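Local coordinates for Acarbose/maltose binding protein GacH (Streptomyces glaucescens, PDB 3K01) that binds acarbose and an acarbose homologue, and probably maltose, as the extracellular solute receptor of an ABC transporter, at residues Trp242-Gly252 with Trp262-Phe273; Glu158-Leu166 with Val281-Ala289. One frame throughout, in Å; residues are numbered along the deposited sequence.

Contact 1 (Trp242-Gly252 with Trp262-Phe273)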
ATOM      1  N   TRP A 242     -15.881   5.372  -0.026  1.00  8.16           N
ATOM      2  CA  TRP A 242     -14.859   6.383   0.245  1.00  8.50           C
ATOM      3  C   TRP A 242     -15.505   7.665   0.810  1.00  8.49           C
ATOM      4  O   TRP A 242     -15.126   8.179   1.883  1.00  8.74           O
ATOM      5  CB  TRP A 242     -14.047   6.697  -1.024  1.00  9.56           C
ATOM      6  CG  TRP A 242     -13.110   7.808  -0.762  1.00  9.03           C
ATOM      7  CD1 TRP A 242     -13.257   9.120  -1.120  1.00 10.66           C
ATOM      8  CD2 TRP A 242     -11.932   7.719   0.010  1.00  9.71           C
ATOM      9  NE1 TRP A 242     -12.208   9.857  -0.615  1.00 11.84           N
ATOM     10  CE2 TRP A 242     -11.383   9.010   0.076  1.00 10.25           C
ATOM     11  CE3 TRP A 242     -11.276   6.650   0.654  1.00 10.27           C
ATOM     12  CZ2 TRP A 242     -10.170   9.273   0.760  1.00 11.71           C
ATOM     13  CZ3 TRP A 242     -10.096   6.915   1.321  1.00 11.60           C
ATOM     14  CH2 TRP A 242      -9.560   8.214   1.359  1.00 11.49           C
ATOM     15  N   ASN A 243     -16.475   8.215   0.097  1.00  7.65           N
ATOM     16  CA  ASN A 243     -17.113   9.437   0.567  1.00  8.16           C
ATOM     17  C   ASN A 243     -17.850   9.212   1.847  1.00  7.99           C
ATOM     18  O   ASN A 243     -17.822  10.054   2.749  1.00  8.72           O
ATOM     19  CB  ASN A 243     -18.054  10.018  -0.486  1.00  8.81           C
ATOM     20  CG  ASN A 243     -17.332  10.626  -1.655  1.00 11.34           C
ATOM     21  OD1 ASN A 243     -17.687  10.373  -2.813  1.00 15.93           O
ATOM     22  ND2 ASN A 243     -16.349  11.446  -1.381  1.00 13.42           N
ATOM     23  N   ASN A 244     -18.531   8.086   1.972  1.00  7.91           N
ATOM     24  CA  ASN A 244     -19.269   7.837   3.195  1.00  7.83           C
ATOM     25  C   ASN A 244     -18.317   7.753   4.403  1.00  7.06           C
ATOM     26  O   ASN A 244     -18.602   8.288   5.482  1.00  7.37           O
ATOM     27  CB  ASN A 244     -20.115   6.550   3.084  1.00  8.89           C
ATOM     28  CG  ASN A 244     -21.410   6.747   2.310  1.00 11.39           C
ATOM     29  OD1 ASN A 244     -21.799   5.901   1.480  1.00 12.71           O
ATOM     30  ND2 ASN A 244     -22.082   7.828   2.565  1.00 10.78           N
ATOM     31  N   MET A 245     -17.195   7.080   4.224  1.00  6.86           N
ATOM     32  CA  MET A 245     -16.232   6.948   5.301  1.00  6.69           C
ATOM     33  C   MET A 245     -15.626   8.303   5.669  1.00  5.89           C
ATOM     34  O   MET A 245     -15.617   8.667   6.845  1.00  6.82           O
ATOM     35  CB  MET A 245     -15.124   6.010   4.857  1.00  7.04           C
ATOM     36  CG  MET A 245     -14.055   5.841   5.901  1.00  6.85           C
ATOM     37  SD  MET A 245     -12.963   4.456   5.612  1.00 10.38           S
ATOM     38  CE  MET A 245     -12.319   4.922   4.009  1.00 13.18           C
ATOM     39  N   GLN A 246     -15.152   9.043   4.678  1.00  6.10           N
ATOM     40  CA  GLN A 246     -14.569  10.366   4.948  1.00  6.39           C
ATOM     41  C   GLN A 246     -15.579  11.295   5.594  1.00  7.05           C
ATOM     42  O   GLN A 246     -15.263  11.969   6.571  1.00  7.17           O
ATOM     43  CB  GLN A 246     -14.014  11.007   3.668  1.00  6.60           C
ATOM     44  CG  GLN A 246     -12.820  10.261   3.061  1.00  7.37           C
ATOM     45  CD  GLN A 246     -11.666  10.196   4.018  1.00  9.72           C
ATOM     46  OE1 GLN A 246     -11.439   9.181   4.689  1.00 10.31           O
ATOM     47  NE2 GLN A 246     -10.936  11.291   4.113  1.00 11.58           N
ATOM     48  N   ASN A 247     -16.817  11.297   5.111  1.00  6.81           N
ATOM     49  CA  ASN A 247     -17.812  12.194   5.683  1.00  7.98           C
ATOM     50  C   ASN A 247     -18.112  11.802   7.121  1.00  7.32           C
ATOM     51  O   ASN A 247     -18.281  12.667   7.996  1.00  7.88           O
ATOM     52  CB  ASN A 247     -19.116  12.183   4.863  1.00  8.58           C
ATOM     53  CG  ASN A 247     -18.949  12.798   3.479  1.00 12.00           C
ATOM     54  OD1 ASN A 247     -18.006  13.515   3.217  1.00 15.65           O
ATOM     55  ND2 ASN A 247     -19.863  12.467   2.582  1.00 14.06           N
ATOM     56  N   ALA A 248     -18.203  10.499   7.384  1.00  7.33           N
ATOM     57  CA  ALA A 248     -18.498  10.022   8.736  1.00  6.77           C
ATOM     58  C   ALA A 248     -17.376  10.411   9.690  1.00  6.25           C
ATOM     59  O   ALA A 248     -17.645  10.833  10.846  1.00  6.43           O
ATOM     60  CB  ALA A 248     -18.709   8.506   8.753  1.00  7.32           C
ATOM     61  N   PHE A 249     -16.132  10.243   9.265  1.00  5.74           N
ATOM     62  CA  PHE A 249     -15.035  10.517  10.173  1.00  5.99           C
ATOM     63  C   PHE A 249     -14.831  12.028  10.352  1.00  6.00           C
ATOM     64  O   PHE A 249     -14.601  12.508  11.475  1.00  6.43           O
ATOM     65  CB  PHE A 249     -13.755   9.851   9.673  1.00  6.24           C
ATOM     66  CG  PHE A 249     -12.595   9.998  10.595  1.00  5.46           C
ATOM     67  CD1 PHE A 249     -12.504   9.189  11.718  1.00  6.69           C
ATOM     68  CD2 PHE A 249     -11.645  10.976  10.399  1.00  6.77           C
ATOM     69  CE1 PHE A 249     -11.415   9.313  12.584  1.00  6.35           C
ATOM     70  CE2 PHE A 249     -10.559  11.104  11.294  1.00  6.79           C
ATOM     71  CZ  PHE A 249     -10.453  10.275  12.387  1.00  6.14           C
ATOM     72  N   LYS A 250     -14.879  12.781   9.262  1.00  6.41           N
ATOM     73  CA  LYS A 250     -14.703  14.241   9.344  1.00  6.65           C
ATOM     74  C   LYS A 250     -15.748  14.929  10.188  1.00  7.55           C
ATOM     75  O   LYS A 250     -15.458  15.965  10.838  1.00  7.66           O
ATOM     76  CB  LYS A 250     -14.689  14.847   7.950  1.00  8.00           C
ATOM     77  CG  LYS A 250     -13.366  14.517   7.201  1.00  7.92           C
ATOM     78  CD  LYS A 250     -13.458  14.737   5.699  1.00  9.59           C
ATOM     79  CE  LYS A 250     -13.630  16.195   5.325  1.00 10.19           C
ATOM     80  NZ  LYS A 250     -13.727  16.344   3.842  1.00 11.92           N
ATOM     81  N   SER A 251     -16.952  14.379  10.188  1.00  6.96           N
ATOM     82  CA  SER A 251     -18.062  14.974  10.924  1.00  6.40           C
ATOM     83  C   SER A 251     -18.201  14.456  12.352  1.00  7.10           C
ATOM     84  O   SER A 251     -18.973  15.014  13.133  1.00  8.05           O
ATOM     85  CB  SER A 251     -19.375  14.691  10.203  1.00  6.52           C
ATOM     86  OG  SER A 251     -19.691  13.311  10.269  1.00  8.18           O
ATOM     87  N   GLY A 252     -17.494  13.390  12.723  1.00  7.00           N
ATOM     88  CA  GLY A 252     -17.670  12.818  14.051  1.00  7.49           C
ATOM     89  C   GLY A 252     -18.849  11.884  14.190  1.00  7.94           C
ATOM     90  O   GLY A 252     -19.169  11.456  15.299  1.00  8.75           O
ATOM     91  N   TRP A 262      -2.957   8.922   2.028  1.00  7.67           N
ATOM     92  CA  TRP A 262      -3.682   9.690   1.026  1.00  8.60           C
ATOM     93  C   TRP A 262      -4.923  10.383   1.597  1.00  9.13           C
ATOM     94  O   TRP A 262      -5.494  11.259   0.939  1.00 10.73           O
ATOM     95  CB  TRP A 262      -4.097   8.782  -0.157  1.00  8.62           C
ATOM     96  CG  TRP A 262      -4.847   7.594   0.298  1.00  8.30           C
ATOM     97  CD1 TRP A 262      -6.185   7.528   0.567  1.00  9.41           C
ATOM     98  CD2 TRP A 262      -4.317   6.297   0.586  1.00  8.75           C
ATOM     99  NE1 TRP A 262      -6.523   6.272   1.009  1.00 10.00           N
ATOM    100  CE2 TRP A 262      -5.390   5.492   1.017  1.00  9.48           C
ATOM    101  CE3 TRP A 262      -3.039   5.734   0.519  1.00  8.67           C
ATOM    102  CZ2 TRP A 262      -5.228   4.145   1.393  1.00 10.49           C
ATOM    103  CZ3 TRP A 262      -2.876   4.374   0.879  1.00  9.43           C
ATOM    104  CH2 TRP A 262      -3.965   3.607   1.328  1.00  9.99           C
ATOM    105  N   ALA A 263      -5.358   9.997   2.794  1.00  7.87           N
ATOM    106  CA  ALA A 263      -6.555  10.591   3.431  1.00  8.52           C
ATOM    107  C   ALA A 263      -6.278  11.781   4.338  1.00  7.75           C
ATOM    108  O   ALA A 263      -7.217  12.456   4.773  1.00  8.80           O
ATOM    109  CB  ALA A 263      -7.316   9.546   4.213  1.00  8.29           C
ATOM    110  N   ILE A 264      -5.020  11.973   4.725  1.00  7.22           N
ATOM    111  CA  ILE A 264      -4.665  12.947   5.769  1.00  8.18           C
ATOM    112  C   ILE A 264      -5.103  14.370   5.436  1.00  8.47           C
ATOM    113  O   ILE A 264      -5.708  15.029   6.278  1.00  8.01           O
ATOM    114  CB  ILE A 264      -3.158  12.865   6.084  1.00  7.95           C
ATOM    115  CG1 ILE A 264      -2.815  11.530   6.781  1.00  7.57           C
ATOM    116  CG2 ILE A 264      -2.716  14.063   6.926  1.00  9.61           C
ATOM    117  CD1 ILE A 264      -3.288  11.405   8.201  1.00  8.05           C
ATOM    118  N   GLU A 265      -4.807  14.840   4.240  1.00  8.58           N
ATOM    119  CA  GLU A 265      -5.170  16.219   3.927  1.00  9.31           C
ATOM    120  C   GLU A 265      -6.684  16.413   3.927  1.00  8.97           C
ATOM    121  O   GLU A 265      -7.190  17.422   4.442  1.00  8.94           O
ATOM    122  CB  GLU A 265      -4.516  16.677   2.621  1.00 10.94           C
ATOM    123  CG  GLU A 265      -3.000  16.842   2.783  1.00 13.32           C
ATOM    124  CD  GLU A 265      -2.628  17.839   3.877  1.00 17.83           C
ATOM    125  OE1 GLU A 265      -3.153  18.970   3.839  1.00 22.31           O
ATOM    126  OE2 GLU A 265      -1.839  17.500   4.793  1.00 18.25           O
ATOM    127  N   ASP A 266      -7.427  15.453   3.383  1.00  8.56           N
ATOM    128  CA  ASP A 266      -8.871  15.563   3.414  1.00  8.86           C
ATOM    129  C   ASP A 266      -9.396  15.588   4.855  1.00  7.95           C
ATOM    130  O   ASP A 266     -10.308  16.360   5.184  1.00  7.90           O
ATOM    131  CB  ASP A 266      -9.503  14.423   2.602  1.00  9.43           C
ATOM    132  CG  ASP A 266     -11.012  14.565   2.469  1.00 11.44           C
ATOM    133  OD1 ASP A 266     -11.514  15.673   2.199  1.00 14.46           O
ATOM    134  OD2 ASP A 266     -11.721  13.558   2.653  1.00 13.58           O
ATOM    135  N   VAL A 267      -8.834  14.755   5.726  1.00  7.57           N
ATOM    136  CA  VAL A 267      -9.286  14.728   7.118  1.00  8.10           C
ATOM    137  C   VAL A 267      -9.063  16.095   7.752  1.00  8.17           C
ATOM    138  O   VAL A 267      -9.905  16.604   8.500  1.00  8.32           O
ATOM    139  CB  VAL A 267      -8.581  13.614   7.938  1.00  8.04           C
ATOM    140  CG1 VAL A 267      -8.783  13.852   9.443  1.00  8.86           C
ATOM    141  CG2 VAL A 267      -9.092  12.245   7.476  1.00  9.25           C
ATOM    142  N   LYS A 268      -7.909  16.694   7.472  1.00  8.89           N
ATOM    143  CA  LYS A 268      -7.583  18.000   8.054  1.00 10.07           C
ATOM    144  C   LYS A 268      -8.513  19.111   7.593  1.00 10.66           C
ATOM    145  O   LYS A 268      -8.571  20.170   8.224  1.00 11.36           O
ATOM    146  CB  LYS A 268      -6.147  18.375   7.734  1.00 11.18           C
ATOM    147  CG  LYS A 268      -5.073  17.620   8.430  1.00 14.12           C
ATOM    148  CD  LYS A 268      -3.827  18.336   7.956  1.00 20.14           C
ATOM    149  CE  LYS A 268      -2.575  17.686   8.301  1.00 23.07           C
ATOM    150  NZ  LYS A 268      -1.568  18.451   7.505  1.00 16.71           N
ATOM    151  N   ALA A 269      -9.247  18.885   6.515  1.00  9.21           N
ATOM    152  CA  ALA A 269     -10.266  19.838   6.060  1.00 10.57           C
ATOM    153  C   ALA A 269     -11.625  19.595   6.723  1.00 10.54           C
ATOM    154  O   ALA A 269     -12.596  20.290   6.458  1.00 11.92           O
ATOM    155  CB  ALA A 269     -10.395  19.755   4.536  1.00 11.75           C
ATOM    156  N   GLY A 270     -11.714  18.579   7.574  1.00  9.10           N
ATOM    157  CA  GLY A 270     -12.976  18.175   8.197  1.00  9.15           C
ATOM    158  C   GLY A 270     -13.381  19.039   9.364  1.00  8.61           C
ATOM    159  O   GLY A 270     -12.520  19.622  10.056  1.00  7.82           O
ATOM    160  N   ALA A 271     -14.674  19.078   9.634  1.00  8.98           N
ATOM    161  CA  ALA A 271     -15.191  19.999  10.624  1.00  9.42           C
ATOM    162  C   ALA A 271     -14.698  19.704  12.028  1.00 10.47           C
ATOM    163  O   ALA A 271     -14.609  20.620  12.847  1.00 12.73           O
ATOM    164  CB  ALA A 271     -16.699  20.014  10.599  1.00 11.11           C
ATOM    165  N   ARG A 272     -14.350  18.452  12.327  1.00  9.19           N
ATOM    166  CA  ARG A 272     -13.850  18.142  13.665  1.00  9.67           C
ATOM    167  C   ARG A 272     -12.336  18.185  13.765  1.00  8.85           C
ATOM    168  O   ARG A 272     -11.780  17.879  14.824  1.00  9.08           O
ATOM    169  CB  ARG A 272     -14.445  16.826  14.153  1.00 10.57           C
ATOM    170  CG  ARG A 272     -15.889  17.064  14.667  1.00 10.96           C
ATOM    171  CD  ARG A 272     -16.439  15.824  15.175  1.00 13.92           C
ATOM    172  NE  ARG A 272     -17.831  16.009  15.516  1.00 10.39           N
ATOM    173  CZ  ARG A 272     -18.239  16.214  16.749  1.00 12.15           C
ATOM    174  NH1 ARG A 272     -17.354  16.303  17.740  1.00 13.74           N
ATOM    175  NH2 ARG A 272     -19.537  16.369  17.003  1.00 15.78           N
ATOM    176  N   PHE A 273     -11.672  18.629  12.695  1.00  9.35           N
ATOM    177  CA  PHE A 273     -10.203  18.655  12.636  1.00 10.34           C
ATOM    178  C   PHE A 273      -9.589  19.997  12.256  1.00 12.35           C
ATOM    179  O   PHE A 273      -8.471  20.044  11.738  1.00 13.14           O
ATOM    180  CB  PHE A 273      -9.683  17.497  11.750  1.00  9.49           C
ATOM    181  CG  PHE A 273     -10.149  16.163  12.248  1.00  7.40           C
ATOM    182  CD1 PHE A 273      -9.473  15.521  13.281  1.00  7.15           C
ATOM    183  CD2 PHE A 273     -11.342  15.608  11.785  1.00  8.38           C
ATOM    184  CE1 PHE A 273      -9.906  14.322  13.809  1.00  7.17           C
ATOM    185  CE2 PHE A 273     -11.799  14.397  12.328  1.00  9.52           C
ATOM    186  CZ  PHE A 273     -11.081  13.765  13.350  1.00  7.47           C
TER
HETATM  187  O   HOH W   1     -11.250  12.624  -0.532  1.00 48.25           O
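Lys250 reaches from the last turn of helix 241-251 to Asp266 on helix 264-268, two helices joined by strand 254-259 in this solute-binding protein fold. The axes of segments 242-251 and 264-268 come within 10.0 Å of each other, their N-to-C directions inclined at 46°. CB and CG of Lys250 lie against the CA of Gly270. CD passes the backbone O of Asp266. CE sits 3.5 Å from Gly270 CA. The bend at chi3 (67°) turns the chain's end to the carboxylate, where NZ makes a salt bridge to Asp266 OD1 (2.8 Å), coming from above the carboxylate plane. Gln246 NE2 takes the other oxygen, Asp266 OD2, on its anti side in a nearly straight bond of 2.8 Å. The carboxylate is thus gripped at both oxygens. Val267 CG1 meets the edge of the Phe249 ring and one face of the Phe273 ring. The two phenyl rings are nearly parallel but slid apart, with Phe249 CE2 3.4 Å from Phe273 CZ. The helix ends in a Schellman motif at Gly252. There Arg272 N bonds to Lys250 O. Arg272 NE donates to Ser251 O (2.8 Å), which lies near the guanidinium plane, while the nitrogen stands above the carbonyl plane.

Contact 2 (Glu158-Leu166 with Val281-Ala289)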
ATOM      1  N   GLU A 158      -8.692   4.410  25.769  1.00 12.80           N
ATOM      2  CA  GLU A 158      -7.424   4.357  25.062  1.00 12.99           C
ATOM      3  C   GLU A 158      -7.683   3.947  23.622  1.00 11.61           C
ATOM      4  O   GLU A 158      -8.696   3.325  23.310  1.00 10.27           O
ATOM      5  CB  GLU A 158      -6.477   3.319  25.678  1.00 14.77           C
ATOM      6  CG  GLU A 158      -6.151   3.495  27.166  1.00 19.98           C
ATOM      7  CD  GLU A 158      -5.599   4.863  27.526  1.00 26.67           C
ATOM      8  OE1 GLU A 158      -5.946   5.356  28.632  1.00 30.45           O
ATOM      9  OE2 GLU A 158      -4.812   5.443  26.734  1.00 29.31           O
ATOM     10  N   VAL A 159      -6.745   4.277  22.743  1.00 11.12           N
ATOM     11  CA  VAL A 159      -6.797   3.783  21.369  1.00 10.78           C
ATOM     12  C   VAL A 159      -6.786   2.253  21.403  1.00 10.15           C
ATOM     13  O   VAL A 159      -5.930   1.664  22.046  1.00 10.41           O
ATOM     14  CB  VAL A 159      -5.538   4.254  20.583  1.00 11.68           C
ATOM     15  CG1 VAL A 159      -5.567   3.732  19.165  1.00 14.07           C
ATOM     16  CG2 VAL A 159      -5.433   5.766  20.644  1.00 14.29           C
ATOM     17  N   PRO A 160      -7.779   1.600  20.783  1.00  9.16           N
ATOM     18  CA  PRO A 160      -7.800   0.133  20.869  1.00  9.15           C
ATOM     19  C   PRO A 160      -6.700  -0.549  20.073  1.00  8.92           C
ATOM     20  O   PRO A 160      -6.397  -0.161  18.941  1.00  9.27           O
ATOM     21  CB  PRO A 160      -9.173  -0.248  20.320  1.00 10.10           C
ATOM     22  CG  PRO A 160      -9.569   0.906  19.414  1.00 10.04           C
ATOM     23  CD  PRO A 160      -8.947   2.137  20.054  1.00  9.33           C
ATOM     24  N   GLY A 161      -6.157  -1.611  20.659  1.00  8.34           N
ATOM     25  CA  GLY A 161      -5.081  -2.361  20.035  1.00  9.10           C
ATOM     26  C   GLY A 161      -5.549  -3.659  19.399  1.00  8.28           C
ATOM     27  O   GLY A 161      -4.759  -4.344  18.753  1.00  9.10           O
ATOM     28  N   SER A 162      -6.816  -4.012  19.585  1.00  8.32           N
ATOM     29  CA  SER A 162      -7.393  -5.242  19.054  1.00  7.66           C
ATOM     30  C   SER A 162      -8.875  -5.028  18.772  1.00  7.99           C
ATOM     31  O   SER A 162      -9.483  -4.073  19.261  1.00  7.57           O
ATOM     32  CB  SER A 162      -7.224  -6.397  20.043  1.00  8.26           C
ATOM     33  OG  SER A 162      -8.119  -6.195  21.133  1.00  8.95           O
ATOM     34  N   VAL A 163      -9.453  -5.927  18.003  1.00  8.28           N
ATOM     35  CA  VAL A 163     -10.875  -5.875  17.764  1.00  9.42           C
ATOM     36  C   VAL A 163     -11.681  -5.990  19.065  1.00  9.21           C
ATOM     37  O   VAL A 163     -12.664  -5.248  19.236  1.00  8.33           O
ATOM     38  CB  VAL A 163     -11.287  -6.949  16.740  1.00 10.98           C
ATOM     39  CG1 VAL A 163     -12.805  -7.117  16.697  1.00 13.16           C
ATOM     40  CG2 VAL A 163     -10.737  -6.607  15.356  1.00 13.97           C
ATOM     41  N   ALA A 164     -11.295  -6.875  19.977  1.00  8.88           N
ATOM     42  CA  ALA A 164     -12.015  -6.958  21.239  1.00  9.19           C
ATOM     43  C   ALA A 164     -11.996  -5.625  21.971  1.00  8.88           C
ATOM     44  O   ALA A 164     -13.029  -5.173  22.495  1.00  9.45           O
ATOM     45  CB  ALA A 164     -11.439  -8.064  22.115  1.00  9.96           C
ATOM     46  N   GLU A 165     -10.832  -4.991  22.027  1.00  8.08           N
ATOM     47  CA  GLU A 165     -10.736  -3.686  22.674  1.00  7.88           C
ATOM     48  C   GLU A 165     -11.519  -2.633  21.922  1.00  7.62           C
ATOM     49  O   GLU A 165     -12.105  -1.738  22.547  1.00  8.60           O
ATOM     50  CB  GLU A 165      -9.278  -3.258  22.826  1.00  8.21           C
ATOM     51  CG  GLU A 165      -8.526  -4.203  23.751  1.00 10.44           C
ATOM     52  CD  GLU A 165      -7.042  -4.068  23.721  1.00 16.51           C
ATOM     53  OE1 GLU A 165      -6.488  -3.172  23.044  1.00 16.42           O
ATOM     54  OE2 GLU A 165      -6.409  -4.907  24.404  1.00 17.67           O
ATOM     55  N   LEU A 166     -11.533  -2.720  20.597  1.00  7.15           N
ATOM     56  CA  LEU A 166     -12.268  -1.739  19.801  1.00  7.22           C
ATOM     57  C   LEU A 166     -13.751  -1.828  20.078  1.00  7.34           C
ATOM     58  O   LEU A 166     -14.419  -0.799  20.147  1.00  7.18           O
ATOM     59  CB  LEU A 166     -11.949  -1.907  18.310  1.00  7.29           C
ATOM     60  CG  LEU A 166     -12.582  -0.857  17.375  1.00  8.36           C
ATOM     61  CD1 LEU A 166     -11.613  -0.541  16.244  1.00  8.99           C
ATOM     62  CD2 LEU A 166     -13.937  -1.300  16.822  1.00  9.89           C
ATOM     63  N   VAL A 281      -3.221   8.731  14.704  1.00  7.24           N
ATOM     64  CA  VAL A 281      -3.084   7.578  13.810  1.00  6.58           C
ATOM     65  C   VAL A 281      -2.317   6.502  14.544  1.00  7.65           C
ATOM     66  O   VAL A 281      -1.276   6.785  15.160  1.00  8.84           O
ATOM     67  CB  VAL A 281      -2.375   7.963  12.492  1.00  7.49           C
ATOM     68  CG1 VAL A 281      -2.248   6.766  11.586  1.00  8.03           C
ATOM     69  CG2 VAL A 281      -3.151   9.061  11.760  1.00  8.13           C
ATOM     70  N   ALA A 282      -2.835   5.276  14.483  1.00  6.95           N
ATOM     71  CA  ALA A 282      -2.246   4.120  15.157  1.00  7.86           C
ATOM     72  C   ALA A 282      -2.218   2.944  14.167  1.00  7.49           C
ATOM     73  O   ALA A 282      -2.855   2.984  13.135  1.00  7.10           O
ATOM     74  CB  ALA A 282      -3.068   3.758  16.379  1.00  8.21           C
ATOM     75  N   PRO A 283      -1.477   1.873  14.489  1.00  7.10           N
ATOM     76  CA  PRO A 283      -1.584   0.689  13.650  1.00  7.25           C
ATOM     77  C   PRO A 283      -3.011   0.154  13.630  1.00  7.45           C
ATOM     78  O   PRO A 283      -3.783   0.368  14.586  1.00  7.36           O
ATOM     79  CB  PRO A 283      -0.638  -0.311  14.336  1.00  7.96           C
ATOM     80  CG  PRO A 283       0.331   0.539  15.077  1.00  9.23           C
ATOM     81  CD  PRO A 283      -0.500   1.692  15.574  1.00  8.29           C
ATOM     82  N   VAL A 284      -3.363  -0.562  12.573  1.00  6.65           N
ATOM     83  CA  VAL A 284      -4.648  -1.253  12.603  1.00  7.12           C
ATOM     84  C   VAL A 284      -4.709  -2.200  13.810  1.00  7.07           C
ATOM     85  O   VAL A 284      -3.695  -2.755  14.252  1.00  7.33           O
ATOM     86  CB  VAL A 284      -4.945  -2.023  11.299  1.00  7.57           C
ATOM     87  CG1 VAL A 284      -4.989  -1.072  10.112  1.00  7.35           C
ATOM     88  CG2 VAL A 284      -3.959  -3.161  11.071  1.00  8.23           C
ATOM     89  N   PRO A 285      -5.907  -2.420  14.349  1.00  6.89           N
ATOM     90  CA  PRO A 285      -5.989  -3.320  15.498  1.00  6.95           C
ATOM     91  C   PRO A 285      -5.673  -4.776  15.166  1.00  7.19           C
ATOM     92  O   PRO A 285      -5.951  -5.250  14.058  1.00  8.15           O
ATOM     93  CB  PRO A 285      -7.455  -3.189  15.980  1.00  7.60           C
ATOM     94  CG  PRO A 285      -8.179  -2.697  14.802  1.00 10.57           C
ATOM     95  CD  PRO A 285      -7.219  -1.839  14.012  1.00  7.75           C
ATOM     96  N   ALA A 286      -5.117  -5.478  16.142  1.00  6.43           N
ATOM     97  CA  ALA A 286      -4.984  -6.931  16.098  1.00  7.01           C
ATOM     98  C   ALA A 286      -6.347  -7.603  16.042  1.00  7.40           C
ATOM     99  O   ALA A 286      -7.370  -7.007  16.419  1.00  9.29           O
ATOM    100  CB  ALA A 286      -4.229  -7.415  17.325  1.00  7.99           C
ATOM    101  N   GLY A 287      -6.363  -8.842  15.583  1.00  7.53           N
ATOM    102  CA  GLY A 287      -7.519  -9.708  15.734  1.00  8.82           C
ATOM    103  C   GLY A 287      -7.168 -10.781  16.746  1.00  9.62           C
ATOM    104  O   GLY A 287      -6.328 -10.583  17.629  1.00 10.10           O
ATOM    105  N   SER A 288      -7.802 -11.933  16.604  1.00  9.78           N
ATOM    106  CA  SER A 288      -7.642 -12.987  17.605  1.00 11.17           C
ATOM    107  C   SER A 288      -6.297 -13.686  17.517  1.00 11.49           C
ATOM    108  O   SER A 288      -5.889 -14.352  18.478  1.00 11.80           O
ATOM    109  CB  SER A 288      -8.764 -14.020  17.480  1.00 11.74           C
ATOM    110  OG  SER A 288      -8.551 -14.876  16.389  1.00 13.29           O
ATOM    111  N   ALA A 289      -5.604 -13.566  16.383  1.00 10.81           N
ATOM    112  CA  ALA A 289      -4.413 -14.408  16.146  1.00 11.49           C
ATOM    113  C   ALA A 289      -3.323 -13.722  15.322  1.00 12.06           C
ATOM    114  O   ALA A 289      -2.487 -14.387  14.711  1.00 14.08           O
ATOM    115  CB  ALA A 289      -4.816 -15.757  15.490  1.00 11.86           C
TER
HETATM  116  O   HOH W   2      -4.131   0.031  17.322  1.00 15.40           O
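A single beta bridge, Ser162 with Ala286, joins the N-terminal end of helix 163-177 to the loop that follows strand 279-283. Two backbone hydrogen bonds make it. Ala286 N donates to Gly161 O (2.9 Å) from above the carbonyl plane. Val163 N, in the first turn of the helix, donates to Ala286 O (2.8 Å). The same oxygen has a CA-H...O contact with Ser162 CA at 3.2 Å, and CG2 of Val163 lies 3.6 Å from it. Ser162 is also the N-cap. Its OG, placed between the backbone N and the carbonyl carbon (chi1 73°), accepts from Glu165 N. Glu165 OE1 in turn accepts from Gly161 N, so both side chains hold the turn that carries the bridge. CB of Pro285 points toward residues 158-166 and lies 3.6 Å from Ser162 C. Beyond the bridge, a water donates to both Pro160 O and Pro283 O. Val159 CG1 closes the far end against Ala282 CB at 3.7 Å. Val159 and Ala282 both rest on Tyr147 of strand 132-148. Leu166 packs on Met256 of strand 254-259 and on Leu228 of helix 216-230, which also meets Val163 through Val224.

From the N terminus, the chain first reaches residues 158-166, the start of contact 2. It then runs through helices 163-177 and 216-230 before entering helix 241-251. Contact 1 closes a short loop here, with strand 254-259 between its two segments. The chain goes on through strand 279-283 to residues 281-289, where contact 2 closes the larger loop. Contact 1 therefore lies wholly within that larger loop, and the two do not cross. Their centres are about 21 Å apart, yet Ile264 CD1 packs against Val281 CG2 at 4.3 Å. Contact 1 ties two helices together; contact 2 fastens a helix start to the strand 279-283 region. Both adjoin strands 132-148 and 254-259 of the mixed sheet.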